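Local coordinates for mandelate racemase/muconate lactonizing enzyme family protein (Roseovarius sp. TM1035, PDB 3T9P) that probably acts as an isomerase or lyase of the mandelate racemase/muconate lactonizing enzyme family within the enolase superfamily, on a carboxylate substrate not yet established, at residues G219-Q223 and A248-D252; I64-I69 and Y99-M104; P131-A136 and G359-D365; V274-D280 and L302-A308. One frame throughout, in Å; residues are numbered along the deposited sequence.

Interaction 1. Residues G219-Q223 and A248-D252; sequences GKLLQ and ALLLD
Leu-251 lies against the last full turn of helix 212-224, with its side chain directed at Leu-222 and Gln-223. Its CB lies near the amide end of Gln-223, and its CG is 3.9 Å from CG of Gln-223, in the apolar part of that long side chain. At the tip, CD2 goes deepest: it rests 3.7 Å from CB of Leu-222, again meets CG of Gln-223, and ends near the backbone oxygen of Gly-219. A first torsion of 46° puts CG between the backbone N and the carbonyl carbon, the position that turns CD2 onto the helix. Leu-249 meets helix 212-224 one turn earlier, at Gly-219. CD1 of Leu-249 sits 3.7 Å from CA of Gly-219, while CD2 of Leu-249 lies 3.9 Å from C of Gly-219. Glycine suits this place because, with no side chain directed at the leucine, the branched tip can lie directly on the backbone. Gln-223 spans both leucines with an extended chain, its methylenes turned to Leu-251 and its amide end close to the 249-251 backbone. Phe-230 of strand 229-231 is shared underneath by Leu-222, Leu-249 and Leu-251. Here the end of one outer helix packs on the link from the next helix, 239-248, into strand 252-255, an alpha-to-beta connection characteristic of the (beta/alpha) barrel of the enolase superfamily.

Interaction 2. Residues I64-I69 and Y99-M104; sequences IFHRQI and YLRRAM. With SO4 (sulfate ion), chain D.
In the N-terminal domain that gives enolase-superfamily proteins their cap, helices 58-73 and 98-119 cross at 98° where Phe-65 and Ile-69 meet Ala-103. The axes of the short segments approach to 9.2 Å, a spacing helped by the small methyl of Ala-103, whose CB touches CG1 of Ile-69 at 3.9 Å and CG2 of Ile-64 at 4.0 Å. Farther out, Ile-64 crosses Tyr-99 at about a right angle, its CD1 3.6 Å from the tyrosine CB. CD1 of Ile-69 reaches the methyl CD1 of Leu-100 and the CB of Met-104. Phe-65 has its CG opposite the backbone N (chi1 177°), which brings the ring edge, at CD1, to 3.4 Å from the carbonyl oxygen of Ala-103, near the ring plane. On the outer side of helix 58-73, Arg-67 NH2 hydrogen-bonds O2 of a sulfate ion, probably from the crystallisation liquor, at 2.7 Å, and it also forms a salt bridge with Asp-59 of the second subunit. The Tyr-99 hydroxyl bonds Gln-68 of that subunit. With no hydrogen bond between the two segments, the crossing is held by shape and buried hydrocarbon, while the polar ends of Arg-67 and Tyr-99 reach across the dimer interface.

Interaction 3. Residues P131-A136 and G359-D365; sequences PGPVRA and GQAIVTD
Strands 132-136 and 360-363 run antiparallel, their short axes 149° apart and 4.4 Å at closest, in a register that pairs Gly-132 with Val-363 and Val-134 with Ala-361. Each of these two pairs exchanges N-H...O bonds both ways, though Gly-132 N to Val-363 O is weak (126°). Val-134 N gives a much straighter bond to Ala-361 O, at 2.9 Å and 166°. A fifth bond runs from Ala-136 N to Gly-359 O. Pro-133 and Arg-135 occupy the non-hydrogen-bonded positions between; a proline, lacking an N-H, gives up no bond to this partner there. Gly-132 takes backbone angles that by themselves call for glycine, and Gly-359 has the positive phi that glycine accepts readily. On the face carrying Pro-133, Arg-135, Gln-360 and Ile-362, the side chains of Gln-360 and Pro-133 lie side by side, pointing the same way, with OE1 of Gln-360 3.5 Å from CB of Pro-133. Arg-135, fully extended, carries its guanidinium away from the partner strand to a salt bridge with Glu-201. The face of Val-134, Ala-361 and Val-363 is the buried one: small branched or methyl side chains fit against Met-319 of helix 313-322 and Leu-332 of strand 332-335. At the far end, CB of Pro-131 rests 3.2 Å from Val-363 O, and its CG 3.1 Å from OD1 of Asp-365. Strand 132-139 also pairs in parallel with 165-169 and 332-335, so strand 360-363 adds an antiparallel strand beside the first strand of an enolase-type (beta/alpha) barrel.

Interaction 4. Residues V274-D280 and L302-A308; sequences VDIVQPD and LPVTPHA
Asp-280 and His-307 meet at the close-fitting end of this contact, where ND1 of the histidine donates to OD2 of the aspartate over 2.5 Å at 146°. The oxygen uses its anti lone pair and lies near the plane of the ring, though carboxylate and imidazole planes stand 43° apart. OD1, on the other branch, caps the following helix by accepting from the backbone N of Tyr-283, so that two bonds fix the carboxylate's rotation and it in turn sets the ring. A first torsion of 163° swings the imidazole toward Asp-280. The middle is tight too. Val-277 N bonds Pro-303 O, and Val-277 O receives Thr-305 N at 2.9 Å; further on, His-307 N reaches Pro-279 O. Beta-branched residues fill the flanks: CG2 of Val-277 touches CG2 of Val-304 at 3.7 Å, and CG2 of Ile-276 leans on OG1 of Thr-305 at 3.6 Å. Toward Val-274 and Leu-302 the side chains meet more loosely, and Asp-275, Leu-302 and Pro-303 are partly exposed. CD1 of Leu-302 is 4.4 Å from CG2 of Val-274, though it still lies 3.4 Å from Val-274 O; CG of Pro-303 is 4.1 Å from CG1 of Ile-276, and Asp-275 turns away to a salt bridge with Arg-246. The two chains run parallel as the sixth and seventh strand positions of the (beta/alpha) barrel. A linked His-Asp pair at the ends of these strands is familiar from mandelate racemase, and a formic acid molecule beside His-307, probably from the crystallisation liquor, is consistent with a pocket here.

Interaction 2 comes first along the chain and belongs to the N-terminal domain; its centre is about 39 Å from that of interaction 1, across the chain's centre. The other three belong to the barrel. Interaction 3 joins residues more than 220 positions apart, and interactions 1 and 4 are nested in series within the loop it closes. Interactions 1 and 4 touch where Asp-252, opening strand 252-255, packs on Asp-275 and Ile-276, so the turn into that strand meets the start of the next barrel strand. Interactions 3 and 4 reach the same sheet, with centres about 19 Å apart. Interaction 4 lies nearest the chain's centre, consistent with a pocket between cap and barrel.

Interaction 1. Residues G219-Q223 and A248-D252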
# COMPACT_ATOMS: atom_id res chain seq x y z
N GLY A 219 -2.86 -26.45 -14.68
CA GLY A 219 -4.32 -26.52 -14.27
C GLY A 219 -5.04 -27.75 -14.91
O GLY A 219 -5.88 -28.36 -14.30
N LYS A 220 -4.65 -28.14 -16.12
CA LYS A 220 -5.20 -29.42 -16.68
C LYS A 220 -4.72 -30.69 -15.93
O LYS A 220 -5.50 -31.61 -15.74
CB LYS A 220 -4.90 -29.50 -18.16
CG LYS A 220 -5.60 -28.41 -18.94
CD LYS A 220 -5.09 -28.40 -20.32
CE LYS A 220 -5.93 -27.38 -21.07
NZ LYS A 220 -5.31 -27.32 -22.40
N LEU A 221 -3.49 -30.69 -15.41
CA LEU A 221 -3.05 -31.78 -14.53
C LEU A 221 -3.81 -31.79 -13.19
O LEU A 221 -4.16 -32.89 -12.67
CB LEU A 221 -1.55 -31.66 -14.29
CG LEU A 221 -0.67 -31.75 -15.56
CD1 LEU A 221 0.86 -31.38 -15.34
CD2 LEU A 221 -0.82 -33.13 -16.28
N LEU A 222 -4.11 -30.57 -12.66
CA LEU A 222 -4.90 -30.46 -11.40
C LEU A 222 -6.27 -31.09 -11.67
O LEU A 222 -6.77 -31.82 -10.83
CB LEU A 222 -5.14 -28.98 -10.96
CG LEU A 222 -3.81 -28.19 -10.70
CD1 LEU A 222 -4.10 -26.71 -10.39
CD2 LEU A 222 -2.99 -28.83 -9.58
N GLN A 223 -6.88 -30.73 -12.79
CA GLN A 223 -8.24 -31.28 -13.14
C GLN A 223 -8.20 -32.86 -13.24
O GLN A 223 -9.09 -33.60 -12.74
CB GLN A 223 -8.75 -30.58 -14.38
CG GLN A 223 -9.13 -29.14 -14.09
CD GLN A 223 -9.53 -28.32 -15.30
OE1 GLN A 223 -9.25 -28.68 -16.51
NE2 GLN A 223 -10.16 -27.19 -15.05
N ALA A 248 -10.06 -20.38 -19.14
CA ALA A 248 -9.71 -21.65 -19.74
C ALA A 248 -9.93 -22.87 -18.83
O ALA A 248 -10.05 -24.00 -19.33
CB ALA A 248 -8.25 -21.61 -20.27
N LEU A 249 -10.06 -22.70 -17.51
CA LEU A 249 -10.17 -23.91 -16.66
C LEU A 249 -11.54 -24.06 -16.16
O LEU A 249 -12.32 -23.05 -15.99
CB LEU A 249 -9.20 -23.83 -15.44
CG LEU A 249 -7.71 -23.78 -15.88
CD1 LEU A 249 -6.76 -23.78 -14.62
CD2 LEU A 249 -7.19 -25.01 -16.70
N LEU A 250 -11.88 -25.31 -15.88
CA LEU A 250 -13.16 -25.53 -15.32
C LEU A 250 -13.07 -25.47 -13.87
O LEU A 250 -14.12 -25.35 -13.24
CB LEU A 250 -13.70 -26.94 -15.72
CG LEU A 250 -13.96 -26.95 -17.22
CD1 LEU A 250 -14.26 -28.37 -17.52
CD2 LEU A 250 -15.10 -26.14 -17.62
N LEU A 251 -11.87 -25.71 -13.26
CA LEU A 251 -11.84 -25.66 -11.79
C LEU A 251 -12.01 -24.17 -11.40
O LEU A 251 -12.06 -23.33 -12.25
CB LEU A 251 -10.56 -26.32 -11.19
CG LEU A 251 -9.27 -25.91 -11.90
CD1 LEU A 251 -9.03 -24.41 -11.78
CD2 LEU A 251 -8.05 -26.67 -11.26
N ASP A 252 -12.18 -23.87 -10.10
CA ASP A 252 -12.33 -22.48 -9.56
C ASP A 252 -10.92 -21.88 -9.39
O ASP A 252 -10.04 -22.47 -8.75
CB ASP A 252 -13.04 -22.57 -8.19
CG ASP A 252 -14.58 -22.99 -8.30
OD1 ASP A 252 -15.21 -22.66 -9.37
OD2 ASP A 252 -15.12 -23.60 -7.32

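Interaction 2. Residues I64-I69 and Y99-M104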
# COMPACT_ATOMS: atom_id res chain seq x y z
N ILE A 64 3.53 2.13 13.50
CA ILE A 64 2.59 2.75 12.60
C ILE A 64 1.21 2.96 13.25
O ILE A 64 0.60 3.96 13.05
CB ILE A 64 2.46 1.96 11.29
CG1 ILE A 64 3.75 2.02 10.50
CG2 ILE A 64 1.24 2.43 10.50
CD1 ILE A 64 3.82 1.22 9.31
N PHE A 65 0.78 2.00 14.05
CA PHE A 65 -0.51 2.07 14.70
C PHE A 65 -0.51 3.31 15.57
O PHE A 65 -1.40 4.09 15.52
CB PHE A 65 -0.71 0.83 15.59
CG PHE A 65 -1.97 0.83 16.38
CD1 PHE A 65 -3.08 0.22 15.89
CD2 PHE A 65 -2.04 1.44 17.62
CE1 PHE A 65 -4.23 0.23 16.60
CE2 PHE A 65 -3.21 1.43 18.35
CZ PHE A 65 -4.28 0.84 17.85
N HIS A 66 0.54 3.47 16.33
CA HIS A 66 0.55 4.63 17.27
C HIS A 66 0.81 5.93 16.49
O HIS A 66 0.34 6.99 16.89
CB HIS A 66 1.55 4.49 18.39
CG HIS A 66 1.15 3.41 19.37
ND1 HIS A 66 0.12 3.59 20.26
CD2 HIS A 66 1.52 2.12 19.47
CE1 HIS A 66 -0.08 2.47 20.94
NE2 HIS A 66 0.79 1.57 20.51
N ARG A 67 1.55 5.89 15.42
CA ARG A 67 1.76 7.09 14.59
C ARG A 67 0.53 7.59 13.80
O ARG A 67 0.27 8.72 13.73
CB ARG A 67 2.97 6.87 13.67
CG ARG A 67 3.53 8.07 12.96
CD ARG A 67 4.55 8.89 13.72
NE ARG A 67 5.64 8.17 14.30
CZ ARG A 67 6.86 8.05 13.79
NH1 ARG A 67 7.19 8.62 12.65
NH2 ARG A 67 7.75 7.34 14.43
N GLN A 68 -0.14 6.64 13.18
CA GLN A 68 -1.14 6.88 12.18
C GLN A 68 -2.58 6.37 12.36
O GLN A 68 -3.43 6.80 11.65
CB GLN A 68 -0.58 6.52 10.80
CG GLN A 68 0.69 7.22 10.42
CD GLN A 68 1.32 6.70 9.16
OE1 GLN A 68 1.08 7.20 8.09
NE2 GLN A 68 2.11 5.72 9.28
N ILE A 69 -2.82 5.48 13.30
CA ILE A 69 -4.16 5.04 13.61
C ILE A 69 -4.69 5.69 14.90
O ILE A 69 -5.66 6.36 14.87
CB ILE A 69 -4.26 3.48 13.71
CG1 ILE A 69 -3.72 2.80 12.45
CG2 ILE A 69 -5.68 3.02 14.07
CD1 ILE A 69 -4.46 2.93 11.31
N TYR A 99 0.73 -1.54 4.95
CA TYR A 99 1.00 -1.34 6.41
C TYR A 99 -0.05 -0.54 7.13
O TYR A 99 -0.34 -0.83 8.23
CB TYR A 99 2.34 -0.63 6.60
CG TYR A 99 3.48 -1.60 6.76
CD1 TYR A 99 3.63 -2.33 7.94
CD2 TYR A 99 4.46 -1.72 5.77
CE1 TYR A 99 4.65 -3.19 8.06
CE2 TYR A 99 5.56 -2.55 5.91
CZ TYR A 99 5.61 -3.30 7.07
OH TYR A 99 6.72 -4.10 7.30
N LEU A 100 -0.68 0.44 6.54
CA LEU A 100 -1.74 1.16 7.23
C LEU A 100 -2.90 0.20 7.59
O LEU A 100 -3.45 0.30 8.61
CB LEU A 100 -2.27 2.31 6.39
CG LEU A 100 -3.24 3.35 6.99
CD1 LEU A 100 -2.64 4.25 7.95
CD2 LEU A 100 -4.00 4.10 5.96
N ARG A 101 -3.24 -0.66 6.66
CA ARG A 101 -4.27 -1.66 6.85
C ARG A 101 -3.95 -2.71 7.93
O ARG A 101 -4.77 -3.05 8.75
CB ARG A 101 -4.60 -2.33 5.53
CG ARG A 101 -5.04 -1.39 4.38
CD ARG A 101 -5.86 -0.21 4.75
NE ARG A 101 -6.39 0.60 3.65
CZ ARG A 101 -7.41 1.42 3.77
NH1 ARG A 101 -7.98 1.53 4.92
NH2 ARG A 101 -7.86 2.13 2.76
N ARG A 102 -2.70 -3.12 7.93
CA ARG A 102 -2.21 -4.10 8.87
C ARG A 102 -2.40 -3.51 10.27
O ARG A 102 -2.85 -4.18 11.16
CB ARG A 102 -0.71 -4.34 8.63
CG ARG A 102 -0.32 -5.30 7.50
CD ARG A 102 1.17 -5.40 7.29
NE ARG A 102 1.51 -6.22 6.15
CZ ARG A 102 1.94 -7.48 6.20
NH1 ARG A 102 2.21 -8.06 7.35
NH2 ARG A 102 2.13 -8.12 5.08
N ALA A 103 -2.10 -2.23 10.42
CA ALA A 103 -2.28 -1.55 11.68
C ALA A 103 -3.76 -1.30 12.08
O ALA A 103 -4.16 -1.54 13.20
CB ALA A 103 -1.48 -0.30 11.72
N MET A 104 -4.52 -0.86 11.09
CA MET A 104 -6.01 -0.59 11.24
C MET A 104 -6.75 -1.80 11.76
O MET A 104 -7.69 -1.67 12.52
CB MET A 104 -6.58 -0.13 9.89
CG MET A 104 -8.09 0.17 9.94
SD MET A 104 -8.60 0.94 8.32
CE MET A 104 -7.92 2.57 8.68
S SO4 D . 7.65 5.72 18.13
O1 SO4 D . 7.68 6.56 19.35
O2 SO4 D . 7.60 6.69 17.04
O3 SO4 D . 8.84 4.86 18.08
O4 SO4 D . 6.45 4.85 18.04

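Interaction 3. Residues P131-A136 and G359-D365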
# COMPACT_ATOMS: atom_id res chain seq x y z
N PRO A 131 -23.06 -18.50 16.90
CA PRO A 131 -21.98 -19.47 17.17
C PRO A 131 -22.32 -20.80 16.54
O PRO A 131 -23.46 -21.06 16.30
CB PRO A 131 -21.97 -19.59 18.68
CG PRO A 131 -23.35 -19.09 19.08
CD PRO A 131 -23.64 -17.99 18.14
N GLY A 132 -21.30 -21.58 16.22
CA GLY A 132 -21.47 -22.89 15.67
C GLY A 132 -20.20 -23.38 14.98
O GLY A 132 -19.12 -22.72 15.00
N PRO A 133 -20.31 -24.54 14.31
CA PRO A 133 -19.13 -25.11 13.66
C PRO A 133 -18.83 -24.50 12.29
O PRO A 133 -19.73 -23.94 11.58
CB PRO A 133 -19.55 -26.61 13.46
CG PRO A 133 -21.10 -26.52 13.23
CD PRO A 133 -21.46 -25.51 14.38
N VAL A 134 -17.53 -24.53 11.94
CA VAL A 134 -17.08 -24.13 10.66
C VAL A 134 -16.24 -25.31 10.05
O VAL A 134 -15.19 -25.67 10.62
CB VAL A 134 -16.22 -22.87 10.84
CG1 VAL A 134 -15.75 -22.37 9.52
CG2 VAL A 134 -17.08 -21.76 11.43
N ARG A 135 -16.65 -25.86 8.91
CA ARG A 135 -15.84 -26.85 8.21
C ARG A 135 -14.49 -26.22 7.79
O ARG A 135 -14.45 -25.11 7.26
CB ARG A 135 -16.45 -27.27 6.88
CG ARG A 135 -15.72 -28.52 6.27
CD ARG A 135 -16.08 -28.61 4.84
NE ARG A 135 -15.43 -29.76 4.24
CZ ARG A 135 -15.57 -30.06 2.97
NH1 ARG A 135 -16.33 -29.27 2.20
NH2 ARG A 135 -14.96 -31.13 2.49
N ALA A 136 -13.42 -26.95 8.00
CA ALA A 136 -12.07 -26.39 7.69
C ALA A 136 -11.42 -27.20 6.59
O ALA A 136 -11.66 -28.45 6.48
CB ALA A 136 -11.15 -26.50 8.99
N GLY A 359 -12.96 -32.44 11.33
CA GLY A 359 -12.64 -31.48 10.22
C GLY A 359 -13.28 -30.13 10.44
O GLY A 359 -13.37 -29.37 9.51
N GLN A 360 -13.84 -29.88 11.64
CA GLN A 360 -14.47 -28.63 11.91
C GLN A 360 -13.88 -27.88 13.12
O GLN A 360 -13.55 -28.50 14.12
CB GLN A 360 -15.99 -28.82 12.22
CG GLN A 360 -16.72 -29.65 11.21
CD GLN A 360 -18.24 -29.70 11.53
OE1 GLN A 360 -18.71 -29.92 12.67
NE2 GLN A 360 -18.99 -29.46 10.53
N ALA A 361 -13.78 -26.55 13.02
CA ALA A 361 -13.51 -25.68 14.16
C ALA A 361 -14.87 -25.21 14.75
O ALA A 361 -15.95 -25.42 14.16
CB ALA A 361 -12.69 -24.49 13.70
N ILE A 362 -14.80 -24.52 15.86
CA ILE A 362 -16.03 -24.13 16.52
C ILE A 362 -15.96 -22.67 16.95
O ILE A 362 -15.04 -22.26 17.60
CB ILE A 362 -16.33 -25.06 17.75
CG1 ILE A 362 -17.68 -24.72 18.39
CG2 ILE A 362 -15.20 -24.99 18.93
CD1 ILE A 362 -17.97 -25.75 19.60
N VAL A 363 -16.98 -21.90 16.60
CA VAL A 363 -17.19 -20.60 17.25
C VAL A 363 -18.14 -20.87 18.45
O VAL A 363 -19.29 -21.30 18.23
CB VAL A 363 -17.75 -19.58 16.27
CG1 VAL A 363 -18.21 -18.28 16.94
CG2 VAL A 363 -16.66 -19.29 15.13
N THR A 364 -17.62 -20.66 19.68
CA THR A 364 -18.36 -20.87 20.94
C THR A 364 -19.31 -19.67 21.22
O THR A 364 -19.32 -18.66 20.47
CB THR A 364 -17.39 -21.02 22.17
OG1 THR A 364 -16.85 -19.74 22.54
CG2 THR A 364 -16.24 -22.15 21.98
N ASP A 365 -20.08 -19.76 22.31
CA ASP A 365 -20.90 -18.66 22.81
C ASP A 365 -20.16 -17.61 23.58
O ASP A 365 -20.84 -16.68 24.07
CB ASP A 365 -21.88 -19.13 23.92
CG ASP A 365 -23.05 -19.75 23.37
OD1 ASP A 365 -23.20 -19.60 22.11
OD2 ASP A 365 -23.77 -20.42 24.16

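Interaction 4. Residues V274-D280 and L302-A308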
# COMPACT_ATOMS: atom_id res chain seq x y z
N VAL A 274 -11.34 -13.91 -10.97
CA VAL A 274 -11.50 -15.05 -10.11
C VAL A 274 -12.93 -15.60 -10.01
O VAL A 274 -13.86 -14.88 -10.12
CB VAL A 274 -11.00 -14.70 -8.71
CG1 VAL A 274 -9.54 -14.28 -8.76
CG2 VAL A 274 -11.82 -13.61 -8.13
N ASP A 275 -13.03 -16.89 -9.77
CA ASP A 275 -14.28 -17.50 -9.39
C ASP A 275 -14.61 -17.36 -7.87
O ASP A 275 -15.81 -17.44 -7.44
CB ASP A 275 -14.13 -18.96 -9.67
CG ASP A 275 -13.99 -19.25 -11.12
OD1 ASP A 275 -14.92 -18.90 -11.87
OD2 ASP A 275 -13.00 -19.90 -11.52
N ILE A 276 -13.55 -17.20 -7.03
CA ILE A 276 -13.70 -17.20 -5.55
C ILE A 276 -12.77 -16.11 -4.96
O ILE A 276 -11.62 -16.04 -5.37
CB ILE A 276 -13.26 -18.53 -4.94
CG1 ILE A 276 -14.13 -19.71 -5.44
CG2 ILE A 276 -13.21 -18.42 -3.42
CD1 ILE A 276 -13.68 -21.06 -5.07
N VAL A 277 -13.30 -15.22 -4.10
CA VAL A 277 -12.46 -14.08 -3.58
C VAL A 277 -11.94 -14.51 -2.20
O VAL A 277 -12.64 -15.23 -1.50
CB VAL A 277 -13.23 -12.70 -3.42
CG1 VAL A 277 -13.75 -12.19 -4.87
CG2 VAL A 277 -14.33 -12.80 -2.46
N GLN A 278 -10.74 -14.03 -1.83
CA GLN A 278 -10.05 -14.61 -0.65
C GLN A 278 -9.39 -13.50 0.09
O GLN A 278 -8.17 -13.55 0.24
CB GLN A 278 -8.93 -15.58 -1.16
CG GLN A 278 -9.55 -16.73 -1.89
CD GLN A 278 -8.64 -17.89 -1.99
OE1 GLN A 278 -7.67 -17.80 -2.75
NE2 GLN A 278 -8.99 -19.05 -1.29
N PRO A 279 -10.17 -12.49 0.58
CA PRO A 279 -9.54 -11.44 1.37
C PRO A 279 -8.94 -12.10 2.64
O PRO A 279 -9.43 -13.19 3.07
CB PRO A 279 -10.76 -10.54 1.82
CG PRO A 279 -11.94 -11.48 1.84
CD PRO A 279 -11.65 -12.42 0.61
N ASP A 280 -8.05 -11.39 3.29
CA ASP A 280 -7.51 -11.80 4.55
C ASP A 280 -7.90 -10.73 5.51
O ASP A 280 -7.59 -9.56 5.29
CB ASP A 280 -5.94 -11.88 4.43
CG ASP A 280 -5.24 -12.21 5.79
OD1 ASP A 280 -5.23 -11.37 6.68
OD2 ASP A 280 -4.70 -13.35 5.90
N LEU A 302 -20.14 -14.05 -6.49
CA LEU A 302 -19.01 -14.88 -6.11
C LEU A 302 -18.95 -15.18 -4.61
O LEU A 302 -19.24 -14.34 -3.82
CB LEU A 302 -17.70 -14.27 -6.57
CG LEU A 302 -17.49 -13.86 -8.02
CD1 LEU A 302 -16.23 -13.19 -8.28
CD2 LEU A 302 -17.76 -14.87 -9.10
N PRO A 303 -18.57 -16.40 -4.27
CA PRO A 303 -18.38 -16.82 -2.90
C PRO A 303 -17.08 -16.27 -2.27
O PRO A 303 -16.21 -15.93 -2.97
CB PRO A 303 -18.29 -18.33 -3.01
CG PRO A 303 -17.86 -18.59 -4.27
CD PRO A 303 -18.11 -17.44 -5.17
N VAL A 304 -17.02 -16.27 -0.95
CA VAL A 304 -15.87 -15.75 -0.25
C VAL A 304 -15.23 -16.93 0.50
O VAL A 304 -15.86 -17.51 1.45
CB VAL A 304 -16.28 -14.73 0.75
CG1 VAL A 304 -15.08 -14.18 1.52
CG2 VAL A 304 -16.98 -13.57 -0.04
N THR A 305 -13.96 -17.20 0.15
CA THR A 305 -13.24 -18.25 0.93
C THR A 305 -11.97 -17.55 1.48
O THR A 305 -10.95 -17.56 0.80
CB THR A 305 -12.96 -19.48 0.03
OG1 THR A 305 -14.22 -20.08 -0.37
CG2 THR A 305 -12.21 -20.59 0.80
N PRO A 306 -12.06 -16.92 2.66
CA PRO A 306 -10.98 -15.99 3.13
C PRO A 306 -9.62 -16.73 3.39
O PRO A 306 -9.59 -18.03 3.53
CB PRO A 306 -11.50 -15.51 4.49
CG PRO A 306 -13.06 -15.82 4.47
CD PRO A 306 -13.14 -17.12 3.68
N HIS A 307 -8.55 -15.96 3.36
CA HIS A 307 -7.19 -16.49 3.56
C HIS A 307 -6.92 -16.31 5.05
O HIS A 307 -7.17 -15.19 5.61
CB HIS A 307 -6.23 -15.66 2.70
CG HIS A 307 -4.80 -15.83 3.10
ND1 HIS A 307 -4.28 -15.21 4.22
CD2 HIS A 307 -3.81 -16.62 2.61
CE1 HIS A 307 -3.00 -15.53 4.35
NE2 HIS A 307 -2.70 -16.39 3.39
N ALA A 308 -6.37 -17.35 5.72
CA ALA A 308 -5.99 -17.28 7.12
C ALA A 308 -4.85 -18.27 7.19
O ALA A 308 -5.10 -19.46 7.20
CB ALA A 308 -7.18 -17.77 8.12